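Local coordinates for globin (Geobacter sulfurreducens, PDB 2W31), which is the heme-binding globin domain of a membrane-anchored globin-coupled sensor, with bis-histidyl iron coordination, and probably binds oxygen, at residues E19-L24 with E133-I138. Numbering follows the deposited sequence.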
# COMPACT_ATOMS: atom_id res chain seq x y z
N GLU A 19 -5.76 19.41 0.69
CA GLU A 19 -5.84 20.39 -0.42
C GLU A 19 -5.33 19.81 -1.74
O GLU A 19 -5.93 20.00 -2.81
CB GLU A 19 -5.10 21.67 -0.03
CG GLU A 19 -5.86 22.48 1.04
CD GLU A 19 -5.01 23.48 1.82
OE1 GLU A 19 -3.93 23.88 1.33
OE2 GLU A 19 -5.43 23.86 2.95
N LEU A 20 -4.26 19.01 -1.66
CA LEU A 20 -3.74 18.43 -2.89
C LEU A 20 -4.68 17.39 -3.45
O LEU A 20 -4.89 17.32 -4.69
CB LEU A 20 -2.35 17.83 -2.64
CG LEU A 20 -1.24 18.85 -2.39
CD1 LEU A 20 -0.04 18.17 -1.69
CD2 LEU A 20 -0.89 19.52 -3.73
N LEU A 21 -5.28 16.56 -2.57
CA LEU A 21 -6.28 15.60 -3.06
C LEU A 21 -7.46 16.36 -3.71
O LEU A 21 -7.96 15.95 -4.77
CB LEU A 21 -6.80 14.73 -1.93
CG LEU A 21 -5.74 13.78 -1.34
CD1 LEU A 21 -6.37 13.08 -0.15
CD2 LEU A 21 -5.28 12.76 -2.39
N GLY A 22 -7.91 17.46 -3.09
CA GLY A 22 -8.98 18.26 -3.72
C GLY A 22 -8.57 18.76 -5.10
O GLY A 22 -9.43 18.81 -6.02
N SER A 23 -7.31 19.17 -5.26
CA SER A 23 -6.80 19.67 -6.54
C SER A 23 -6.81 18.58 -7.61
O SER A 23 -6.84 18.90 -8.81
CB SER A 23 -5.40 20.29 -6.38
OG SER A 23 -4.42 19.28 -6.39
N LEU A 24 -6.77 17.31 -7.19
CA LEU A 24 -6.86 16.18 -8.13
C LEU A 24 -8.28 15.75 -8.46
O LEU A 24 -8.49 14.88 -9.33
CB LEU A 24 -6.05 14.98 -7.58
CG LEU A 24 -4.56 15.19 -7.49
CD1 LEU A 24 -3.98 14.11 -6.55
CD2 LEU A 24 -3.87 15.09 -8.87
N GLU A 133 2.64 11.76 -2.89
CA GLU A 133 2.67 11.50 -1.45
C GLU A 133 1.27 11.57 -0.81
O GLU A 133 0.94 10.74 0.03
CB GLU A 133 3.64 12.46 -0.72
CG GLU A 133 5.15 12.15 -1.00
CD GLU A 133 6.11 13.22 -0.51
OE1 GLU A 133 5.68 14.38 -0.31
OE2 GLU A 133 7.32 12.93 -0.41
N ALA A 134 0.44 12.54 -1.24
CA ALA A 134 -0.92 12.68 -0.69
C ALA A 134 -1.76 11.44 -1.05
O ALA A 134 -2.52 10.92 -0.22
CB ALA A 134 -1.59 13.96 -1.24
N VAL A 135 -1.69 11.00 -2.32
CA VAL A 135 -2.48 9.84 -2.79
C VAL A 135 -2.02 8.57 -2.06
O VAL A 135 -2.86 7.77 -1.61
CB VAL A 135 -2.34 9.65 -4.31
CG1 VAL A 135 -2.77 8.25 -4.74
CG2 VAL A 135 -3.14 10.74 -5.02
N GLU A 136 -0.71 8.38 -1.93
CA GLU A 136 -0.26 7.18 -1.19
C GLU A 136 -0.75 7.16 0.25
O GLU A 136 -1.12 6.09 0.77
CB GLU A 136 1.25 7.00 -1.25
CG GLU A 136 1.81 6.79 -2.64
CD GLU A 136 1.74 5.40 -3.15
OE1 GLU A 136 0.71 4.70 -3.03
OE2 GLU A 136 2.75 4.99 -3.79
N LYS A 137 -0.77 8.32 0.93
CA LYS A 137 -1.31 8.38 2.27
C LYS A 137 -2.81 8.01 2.33
O LYS A 137 -3.22 7.20 3.13
CB LYS A 137 -1.09 9.76 2.90
CG LYS A 137 0.35 10.07 3.25
CD LYS A 137 0.44 11.49 3.73
CE LYS A 137 1.83 12.06 3.47
NZ LYS A 137 1.94 13.53 3.73
N ILE A 138 -3.63 8.61 1.47
CA ILE A 138 -5.06 8.31 1.56
C ILE A 138 -5.37 6.85 1.19
O ILE A 138 -6.21 6.21 1.83
CB ILE A 138 -5.93 9.35 0.80
CG1 ILE A 138 -7.38 9.30 1.32
CG2 ILE A 138 -5.90 9.20 -0.74
CD1 ILE A 138 -7.50 9.69 2.77
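Leu21 reaches across to Ala134, Val135 and Ile138 with the two branches of its isobutyl group, a worked example of how one forked side chain can join two helices; the axes of segments 19-23 and 133-138 cross at 101°. CG stands anti to the carbonyl carbon (chi1 -66°), and the methyls spread from it: CD1 rests on CB of Ile138 at 3.9 Å, while CD2 meets CG2 of Val135 at 3.9 Å, lies 4.0 Å from CB of Ala134 and also reaches CG2 of Ile138. The small Ala134 methyl faces the partner helix, consistent with the close backbones, the CA atoms of Ala134 and Leu21 being 6.5 Å apart; CB of Leu20 adds a looser contact to the same methyl. Val135 CG2 is shared, since CD1 of Leu24 touches it at 3.8 Å, the two side chains crossing at about a right angle. An alanine in place of Leu21 would probably open a gap between the helices beside Ile138, leaving Val135 CG2 with Leu24 alone across the contact. Phe13 and Tyr78 also pack on Leu21. No hydrogen bond links the segments; this is apolar helix-helix packing of the all-helical protoglobin fold, away from the heme-binding residues.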